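Cytochrome c7 (Geobacter sulfurreducens, PDB 3H33) probably carries electrons through its three c-type haems as one of a family of cytochromes c7 involved in Fe(III) respiration. Local coordinates at residues P62-C65 with G66-H69. Numbering follows the deposited sequence.
With HEM (protoporphyrin IX containing Fe), chain D.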
loop_
_atom_site.group_PDB
_atom_site.type_symbol
_atom_site.label_atom_id
_atom_site.label_comp_id
_atom_site.label_asym_id
_atom_site.label_seq_id
_atom_site.Cartn_x
_atom_site.Cartn_y
_atom_site.Cartn_z
ATOM N N PRO A 62 -5.724 -1.609 6.874
ATOM C CA PRO A 62 -6.009 -3.047 6.777
ATOM C C PRO A 62 -4.818 -3.985 6.978
ATOM O O PRO A 62 -3.771 -3.814 6.344
ATOM C CB PRO A 62 -6.610 -3.175 5.376
ATOM C CG PRO A 62 -5.833 -2.134 4.602
ATOM C CD PRO A 62 -5.851 -0.955 5.559
ATOM N N VAL A 63 -4.990 -4.971 7.861
ATOM C CA VAL A 63 -3.955 -5.968 8.131
ATOM C C VAL A 63 -4.451 -7.380 7.796
ATOM O O VAL A 63 -3.654 -8.288 7.591
ATOM C CB VAL A 63 -3.481 -5.945 9.610
ATOM C CG1 VAL A 63 -2.837 -4.591 9.933
ATOM C CG2 VAL A 63 -4.650 -6.220 10.542
ATOM N N ARG A 64 -5.766 -7.557 7.744
ATOM C CA ARG A 64 -6.354 -8.854 7.418
ATOM C C ARG A 64 -6.498 -8.990 5.905
ATOM O O ARG A 64 -6.910 -8.044 5.230
ATOM C CB ARG A 64 -7.723 -8.992 8.079
ATOM C CG ARG A 64 -7.665 -9.086 9.592
ATOM C CD ARG A 64 -9.040 -9.382 10.154
ATOM N NE ARG A 64 -8.965 -9.859 11.528
ATOM C CZ ARG A 64 -9.949 -10.501 12.146
ATOM N NH1 ARG A 64 -11.090 -10.743 11.506
ATOM N NH2 ARG A 64 -9.789 -10.909 13.400
ATOM N N CYS A 65 -6.167 -10.170 5.380
ATOM C CA CYS A 65 -6.230 -10.431 3.939
ATOM C C CYS A 65 -7.408 -9.776 3.237
ATOM O O CYS A 65 -7.231 -8.980 2.316
ATOM C CB CYS A 65 -6.289 -11.933 3.665
ATOM S SG CYS A 65 -5.040 -12.907 4.544
ATOM N N GLY A 66 -8.609 -10.127 3.680
ATOM C CA GLY A 66 -9.825 -9.604 3.080
ATOM C C GLY A 66 -10.095 -8.121 3.220
ATOM O O GLY A 66 -10.994 -7.596 2.560
ATOM N N ASP A 67 -9.345 -7.434 4.077
ATOM C CA ASP A 67 -9.555 -6.001 4.230
ATOM C C ASP A 67 -8.785 -5.240 3.162
ATOM O O ASP A 67 -8.953 -4.039 3.004
ATOM C CB ASP A 67 -9.158 -5.536 5.632
ATOM C CG ASP A 67 -10.183 -5.933 6.676
ATOM O OD1 ASP A 67 -11.387 -5.960 6.339
ATOM O OD2 ASP A 67 -9.797 -6.210 7.829
ATOM N N CYS A 68 -7.944 -5.962 2.430
ATOM C CA CYS A 68 -7.166 -5.396 1.330
ATOM C C CYS A 68 -7.631 -6.036 0.031
ATOM O O CYS A 68 -7.982 -5.348 -0.923
ATOM C CB CYS A 68 -5.682 -5.701 1.489
ATOM S SG CYS A 68 -4.691 -4.370 2.221
ATOM N N HIS A 69 -7.613 -7.366 0.007
ATOM C CA HIS A 69 -8.013 -8.126 -1.166
ATOM C C HIS A 69 -9.526 -8.301 -1.205
ATOM O O HIS A 69 -10.104 -8.993 -0.367
ATOM C CB HIS A 69 -7.324 -9.489 -1.154
ATOM C CG HIS A 69 -5.834 -9.417 -1.303
ATOM N ND1 HIS A 69 -5.190 -9.099 -2.480
ATOM C CD2 HIS A 69 -4.849 -9.658 -0.400
ATOM C CE1 HIS A 69 -3.868 -9.166 -2.260
ATOM N NE2 HIS A 69 -3.607 -9.497 -1.011
HETATM C CHA HEM D . -0.460 -9.684 -3.495
HETATM C CHB HEM D . -2.228 -12.976 -0.482
HETATM C CHC HEM D . -2.767 -9.660 2.903
HETATM C CHD HEM D . -1.807 -6.328 -0.383
HETATM C C1A HEM D . -0.844 -10.901 -2.958
HETATM C C2A HEM D . -0.710 -12.186 -3.622
HETATM C C3A HEM D . -1.253 -13.110 -2.787
HETATM C C4A HEM D . -1.693 -12.385 -1.612
HETATM C CMA HEM D . -1.392 -14.613 -3.041
HETATM C CAA HEM D . -0.061 -12.428 -4.991
HETATM C CBA HEM D . -1.062 -12.131 -6.097
HETATM C CGA HEM D . -2.133 -13.198 -6.209
HETATM O O1A HEM D . -3.305 -12.852 -6.480
HETATM O O2A HEM D . -1.794 -14.388 -6.036
HETATM C C1B HEM D . -2.543 -12.361 0.715
HETATM C C2B HEM D . -2.929 -13.065 1.928
HETATM C C3B HEM D . -3.030 -12.157 2.925
HETATM C C4B HEM D . -2.708 -10.878 2.283
HETATM C CMB HEM D . -3.089 -14.568 2.071
HETATM C CAB HEM D . -3.301 -12.436 4.406
HETATM C CBB HEM D . -2.284 -13.308 5.138
HETATM C C1C HEM D . -2.547 -8.444 2.292
HETATM C C2C HEM D . -2.848 -7.165 2.910
HETATM C C3C HEM D . -2.654 -6.224 1.935
HETATM C C4C HEM D . -2.214 -6.942 0.769
HETATM C CMC HEM D . -3.425 -6.948 4.311
HETATM C CAC HEM D . -2.933 -4.712 1.967
HETATM C CBC HEM D . -2.363 -3.983 3.175
HETATM C C1D HEM D . -1.283 -6.932 -1.496
HETATM C C2D HEM D . -0.842 -6.225 -2.674
HETATM C C3D HEM D . -0.416 -7.181 -3.522
HETATM C C4D HEM D . -0.602 -8.453 -2.880
HETATM C CMD HEM D . -0.928 -4.719 -2.920
HETATM C CAD HEM D . 0.032 -6.974 -4.943
HETATM C CBD HEM D . 1.508 -6.687 -5.098
HETATM C CGD HEM D . 1.904 -6.570 -6.556
HETATM O O1D HEM D . 1.132 -5.976 -7.337
HETATM O O2D HEM D . 2.987 -7.065 -6.921
HETATM N NA HEM D . -1.414 -11.039 -1.716
HETATM N NB HEM D . -2.382 -11.026 0.942
HETATM N NC HEM D . -2.181 -8.289 0.973
HETATM N ND HEM D . -1.158 -8.288 -1.638
HETATM FE FE HEM D . -1.759 -9.653 -0.368
HETATM O O HOH W 1 -7.465 -5.630 8.836
#
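The backbone of residues 62-69 winds from a loop into a single short helical turn, in which Asp67 N donates a hydrogen bond to Arg64 O at 2.8 Å and Cys65 O accepts from both Cys68 N and His69 N, the latter at 2.8 Å. This turn brings both cysteines and the histidine to one haem. Cys65 SG is bonded covalently to the vinyl-derived carbon CAB, and Cys68 SG to CAC at 1.8 Å. The imidazole of His69 leads with NE2, which binds the haem iron at 2.0 Å; His47 supplies the other axial nitrogen. At the back of the ring, ND1 is hydrogen-bonded to Gly11 O, which would limit its rotation about the iron bond.

Pro62 folds back over the turn. Its CG rests 3.5 Å from Cys68 SG, and its CB lies against Asp67 CB, while its ring also touches a second haem. On the outer side, with CG turned to the side of its own backbone N (chi1 -75°), Asp67 lays its carboxylate alongside the Arg64 chain, OD2 3.5 Å from Arg64 CB. Their charged ends do not meet; instead, OD2 accepts from a water that in turn accepts from Val63 N at 2.7 Å, tying the carboxylate to the loop before the helix. Cys-X-X-Cys-His, here Cys65 to His69, is the haem-binding signature of c-type cytochromes, and with His47 it completes a bis-histidine haem site of this three-haem cytochrome c7.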